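Local coordinates for ALDH21) (Physcomitrella patens subsp. patens, PDB 5MZ5), which oxidises succinic semialdehyde with NADP(+) as the hydride acceptor, as a tetrameric member of the aldehyde dehydrogenase family, at residues A84-A89 and I179-M184; F258-F263 and D499-T504. All coordinates share one frame; numbering follows the deposited sequence.

How the interactions relate
Interactions 1 and 2 have centres about 10 Å apart and meet through neighbouring parallel strands, 182-185 and 260-264, of the Rossmann-type sheet. The joint is backbone to backbone: Ser183 N lies 2.8 Å from Leu260 O, and Ser183 O lies 2.8 Å from Thr262 N, both probable hydrogen bonds. Interaction 1 attaches helix 75-94 to the approach to the first strand; interaction 2 packs the second strand against Asp500 and Met501, just before strand 502-510. Interaction 1 lies away from the annotated sites, whereas the Thr262 side chain in interaction 2 is about 6 Å from that of Glu285 and about 8 Å from that of Ser186, both of which bind NADP(+), absent from this apo model.

Interaction 1 of 2, residues A84-A89 and I179-M184; sequences AAVAAA and IGPVSM
The ring of Pro181 overlaps one side of helix 75-94, fitting against Ala85, Val86 and Ala89, residues spaced so that they share that side. Its outermost carbon does most of the touching: Pro181 CG is 4.0 Å from Val86 CA and equally 4.0 Å from the carbonyl oxygen Ala85 O, so the ring tip rests on the helix backbone as much as on side chains. The other ring carbons reach methyl groups in turn, with Pro181 CB 4.3 Å from Ala85 CB and Pro181 CD 4.4 Å from Ala89 CB. Val86 adds one branch at the margin: with CG1 anti to the backbone N (chi1 170°), CG2 stands beside that N and comes to 4.1 Å from Pro181 CG. These separations indicate ordinary van der Waals packing, and the 127 Å² buried in total marks a small contact. The backbones come close here, with Ala85 CA 6.0 Å from Pro181 CA.

Gly180 precedes the proline with phi 119° and psi -159°, a conformation open to glycine but strained for other residues. Backbone hydrogen bonds also hold this segment, Ile179 with Met501 and Pro181 with Lys259, while Ala89 additionally touches Pro208 and Val86 touches Arg257. From Val182 onward the chain becomes a strand, and the Val182 side chain points away from the helix. The contact thus joins an N-terminal helix to the entrance of a central parallel strand in the Rossmann-type nucleotide-binding domain of an aldehyde dehydrogenase.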
loop_
_atom_site.group_PDB
_atom_site.type_symbol
_atom_site.label_atom_id
_atom_site.label_comp_id
_atom_site.label_asym_id
_atom_site.label_seq_id
_atom_site.Cartn_x
_atom_site.Cartn_y
_atom_site.Cartn_z
ATOM N N ALA A 84 0.988 6.024 36.233
ATOM C CA ALA A 84 1.345 7.232 35.492
ATOM C C ALA A 84 1.256 7.017 33.981
ATOM O O ALA A 84 0.816 7.922 33.289
ATOM C CB ALA A 84 2.737 7.705 35.885
ATOM N N ALA A 85 1.623 5.799 33.483
ATOM C CA ALA A 85 1.550 5.418 32.066
ATOM C C ALA A 85 0.084 5.343 31.621
ATOM O O ALA A 85 -0.256 5.870 30.568
ATOM C CB ALA A 85 2.265 4.091 31.822
ATOM N N VAL A 86 -0.785 4.721 32.443
ATOM C CA VAL A 86 -2.234 4.646 32.209
ATOM C C VAL A 86 -2.806 6.087 32.156
ATOM O O VAL A 86 -3.535 6.419 31.222
ATOM C CB VAL A 86 -2.954 3.768 33.277
ATOM C CG1 VAL A 86 -4.487 3.892 33.183
ATOM C CG2 VAL A 86 -2.524 2.304 33.171
ATOM N N ALA A 87 -2.421 6.948 33.125
ATOM C CA ALA A 87 -2.902 8.329 33.191
ATOM C C ALA A 87 -2.377 9.206 32.050
ATOM O O ALA A 87 -3.086 10.119 31.630
ATOM C CB ALA A 87 -2.591 8.946 34.542
ATOM N N ALA A 88 -1.178 8.887 31.499
ATOM C CA ALA A 88 -0.601 9.627 30.374
ATOM C C ALA A 88 -1.095 9.143 29.001
ATOM O O ALA A 88 -0.889 9.847 28.017
ATOM C CB ALA A 88 0.919 9.568 30.427
ATOM N N ALA A 89 -1.711 7.951 28.924
ATOM C CA ALA A 89 -2.192 7.372 27.654
ATOM C C ALA A 89 -3.109 8.328 26.846
ATOM O O ALA A 89 -2.789 8.528 25.670
ATOM C CB ALA A 89 -2.849 6.006 27.872
ATOM N N ILE A 179 -2.175 1.200 20.979
ATOM C CA ILE A 179 -2.675 0.039 21.757
ATOM C C ILE A 179 -2.826 0.396 23.252
ATOM O O ILE A 179 -3.693 -0.163 23.928
ATOM C CB ILE A 179 -1.799 -1.239 21.536
ATOM C CG1 ILE A 179 -2.533 -2.539 22.000
ATOM C CG2 ILE A 179 -0.371 -1.115 22.172
ATOM C CD1 ILE A 179 -1.825 -3.851 21.559
ATOM N N GLY A 180 -2.012 1.349 23.725
ATOM C CA GLY A 180 -2.010 1.793 25.116
ATOM C C GLY A 180 -0.684 1.555 25.796
ATOM O O GLY A 180 0.310 1.354 25.100
ATOM N N PRO A 181 -0.643 1.508 27.159
ATOM C CA PRO A 181 0.645 1.269 27.868
ATOM C C PRO A 181 1.395 -0.011 27.472
ATOM O O PRO A 181 0.819 -1.090 27.359
ATOM C CB PRO A 181 0.247 1.277 29.352
ATOM C CG PRO A 181 -1.019 2.098 29.401
ATOM C CD PRO A 181 -1.745 1.705 28.127
ATOM N N VAL A 182 2.700 0.149 27.224
ATOM C CA VAL A 182 3.575 -0.926 26.768
ATOM C C VAL A 182 4.580 -1.306 27.846
ATOM O O VAL A 182 5.263 -0.442 28.396
ATOM C CB VAL A 182 4.278 -0.576 25.421
ATOM C CG1 VAL A 182 5.224 -1.698 24.961
ATOM C CG2 VAL A 182 3.271 -0.234 24.316
ATOM N N SER A 183 4.680 -2.622 28.122
ATOM C CA SER A 183 5.680 -3.191 29.024
ATOM C C SER A 183 6.869 -3.603 28.136
ATOM O O SER A 183 6.691 -4.363 27.177
ATOM C CB SER A 183 5.130 -4.409 29.756
ATOM O OG SER A 183 6.175 -4.975 30.522
ATOM N N MET A 184 8.066 -3.071 28.437
ATOM C CA MET A 184 9.283 -3.351 27.655
ATOM C C MET A 184 10.325 -3.966 28.539
ATOM O O MET A 184 10.580 -3.462 29.633
ATOM C CB MET A 184 9.857 -2.079 26.990
ATOM C CG MET A 184 8.866 -1.323 26.134
ATOM S SD MET A 184 9.569 0.249 25.598
ATOM C CE MET A 184 8.338 0.748 24.478
#

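Interaction 2 of 2, residues F258-F263 and D499-T504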
loop_
_atom_site.group_PDB
_atom_site.type_symbol
_atom_site.label_atom_id
_atom_site.label_comp_id
_atom_site.label_asym_id
_atom_site.label_seq_id
_atom_site.Cartn_x
_atom_site.Cartn_y
_atom_site.Cartn_z
ATOM N N PHE A 258 -0.966 -3.053 31.464
ATOM C CA PHE A 258 -0.229 -3.072 30.204
ATOM C C PHE A 258 -1.069 -3.768 29.129
ATOM O O PHE A 258 -1.665 -4.827 29.382
ATOM C CB PHE A 258 1.091 -3.814 30.337
ATOM C CG PHE A 258 2.129 -3.205 31.236
ATOM C CD1 PHE A 258 2.732 -1.997 30.906
ATOM C CD2 PHE A 258 2.597 -3.897 32.342
ATOM C CE1 PHE A 258 3.747 -1.476 31.698
ATOM C CE2 PHE A 258 3.628 -3.384 33.124
ATOM C CZ PHE A 258 4.204 -2.182 32.789
ATOM N N LYS A 259 -1.070 -3.183 27.922
ATOM C CA LYS A 259 -1.818 -3.693 26.758
ATOM C C LYS A 259 -0.947 -4.542 25.848
ATOM O O LYS A 259 -1.447 -5.331 25.039
ATOM C CB LYS A 259 -2.451 -2.524 25.967
ATOM C CG LYS A 259 -3.461 -1.689 26.797
ATOM C CD LYS A 259 -4.651 -2.481 27.383
ATOM C CE LYS A 259 -5.735 -2.802 26.364
ATOM N NZ LYS A 259 -6.900 -3.515 26.966
ATOM N N LEU A 260 0.360 -4.372 25.989
ATOM C CA LEU A 260 1.351 -5.098 25.222
ATOM C C LEU A 260 2.604 -5.330 26.059
ATOM O O LEU A 260 3.043 -4.433 26.780
ATOM C CB LEU A 260 1.716 -4.298 23.946
ATOM C CG LEU A 260 2.899 -4.812 23.075
ATOM C CD1 LEU A 260 2.554 -6.104 22.341
ATOM C CD2 LEU A 260 3.295 -3.766 22.053
ATOM N N LEU A 261 3.157 -6.549 25.958
ATOM C CA LEU A 261 4.452 -6.898 26.488
ATOM C C LEU A 261 5.385 -7.130 25.266
ATOM O O LEU A 261 5.082 -7.938 24.394
ATOM C CB LEU A 261 4.396 -8.155 27.385
ATOM C CG LEU A 261 5.731 -8.866 27.678
ATOM C CD1 LEU A 261 6.745 -7.931 28.405
ATOM C CD2 LEU A 261 5.507 -10.126 28.491
ATOM N N THR A 262 6.511 -6.426 25.227
ATOM C CA THR A 262 7.533 -6.609 24.188
ATOM C C THR A 262 8.837 -6.984 24.884
ATOM O O THR A 262 9.399 -6.203 25.674
ATOM C CB THR A 262 7.612 -5.437 23.177
ATOM O OG1 THR A 262 8.699 -5.695 22.288
ATOM C CG2 THR A 262 7.795 -4.088 23.836
ATOM N N PHE A 263 9.282 -8.216 24.614
ATOM C CA PHE A 263 10.470 -8.792 25.235
ATOM C C PHE A 263 11.526 -9.181 24.220
ATOM O O PHE A 263 11.220 -9.748 23.163
ATOM C CB PHE A 263 10.075 -10.002 26.102
ATOM C CG PHE A 263 11.209 -10.815 26.687
ATOM C CD1 PHE A 263 11.803 -10.447 27.885
ATOM C CD2 PHE A 263 11.703 -11.932 26.023
ATOM C CE1 PHE A 263 12.835 -11.206 28.439
ATOM C CE2 PHE A 263 12.763 -12.673 26.561
ATOM C CZ PHE A 263 13.308 -12.320 27.777
ATOM N N ASP A 499 3.411 -1.480 14.034
ATOM C CA ASP A 499 2.187 -2.249 13.755
ATOM C C ASP A 499 1.623 -2.960 14.998
ATOM O O ASP A 499 0.414 -2.933 15.224
ATOM C CB ASP A 499 2.433 -3.280 12.642
ATOM C CG ASP A 499 2.162 -2.766 11.256
ATOM O OD1 ASP A 499 1.014 -2.298 11.006
ATOM O OD2 ASP A 499 3.067 -2.885 10.394
ATOM N N ASP A 500 2.507 -3.569 15.816
ATOM C CA ASP A 500 2.128 -4.278 17.036
ATOM C C ASP A 500 1.676 -3.351 18.174
ATOM O O ASP A 500 0.984 -3.800 19.085
ATOM C CB ASP A 500 3.260 -5.218 17.485
ATOM C CG ASP A 500 3.524 -6.336 16.475
ATOM O OD1 ASP A 500 2.551 -6.949 15.998
ATOM O OD2 ASP A 500 4.681 -6.534 16.105
ATOM N N MET A 501 2.046 -2.063 18.107
ATOM C CA MET A 501 1.654 -1.033 19.077
ATOM C C MET A 501 0.421 -0.245 18.604
ATOM O O MET A 501 0.042 0.770 19.197
ATOM C CB MET A 501 2.831 -0.100 19.349
ATOM C CG MET A 501 3.903 -0.772 20.140
ATOM S SD MET A 501 5.432 0.153 20.196
ATOM C CE MET A 501 6.542 -1.111 20.826
ATOM N N LEU A 502 -0.205 -0.728 17.527
ATOM C CA LEU A 502 -1.376 -0.095 16.925
ATOM C C LEU A 502 -2.558 -1.037 16.864
ATOM O O LEU A 502 -2.392 -2.224 16.612
ATOM C CB LEU A 502 -1.049 0.449 15.515
ATOM C CG LEU A 502 -0.196 1.725 15.454
ATOM C CD1 LEU A 502 0.410 1.918 14.069
ATOM C CD2 LEU A 502 -0.980 2.964 15.849
ATOM N N GLU A 503 -3.754 -0.507 17.118
ATOM C CA GLU A 503 -4.998 -1.267 17.014
ATOM C C GLU A 503 -5.799 -0.738 15.843
ATOM O O GLU A 503 -5.882 0.472 15.643
ATOM C CB GLU A 503 -5.822 -1.225 18.312
ATOM C CG GLU A 503 -5.373 -2.264 19.334
ATOM C CD GLU A 503 -5.738 -3.716 19.053
ATOM O OE1 GLU A 503 -5.428 -4.566 19.914
ATOM O OE2 GLU A 503 -6.304 -4.015 17.977
ATOM N N THR A 504 -6.370 -1.643 15.070
ATOM C CA THR A 504 -7.208 -1.300 13.925
ATOM C C THR A 504 -8.628 -0.952 14.397
ATOM O O THR A 504 -9.198 -1.677 15.208
ATOM C CB THR A 504 -7.212 -2.467 12.917
ATOM O OG1 THR A 504 -5.881 -2.632 12.436
ATOM C CG2 THR A 504 -8.148 -2.213 11.725
#
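A chi1 of 172° turns the Leu260 CG away from its amide nitrogen and out from the strand toward Met501, whose CG instead stands beside its own backbone N (chi1 -71°). From CG onward Met501 stays stretched out, its chain running roughly perpendicular to that of Leu260. Their closest approach is Leu260 CD2 to Met501 CG, 3.6 Å, a tight apolar contact. The same methyl, Leu260 CD2, lies 3.8 Å from the backbone oxygen Asp500 O, so it sits against the main chain just ahead of strand 502-510. Farther along, the extended thioether carries its terminal methyl toward the next residue on this face of the strand: Met501 CE is 4.4 Å from Thr262 CG2.

Strand 260-264 is an inner strand of the Rossmann-type sheet, flanked by strands 182-185 and 281-285, whereas strand 502-510 belongs to a separate three-stranded antiparallel sheet; the contact therefore sets an inner strand of the Rossmann-type sheet against the turn that leads into the other sheet. That turn is closed by a backbone hydrogen bond from Leu502 N to Asp499 O, 3.2 Å. Thr262 divides its side chain between two environments, the methyl facing Met501 and OG1 hydrogen-bonded to Lys198 NZ. Beyond the turn, Glu503 OE2 forms a salt bridge with Arg491 of a neighbouring subunit, which also bonds Thr504 O.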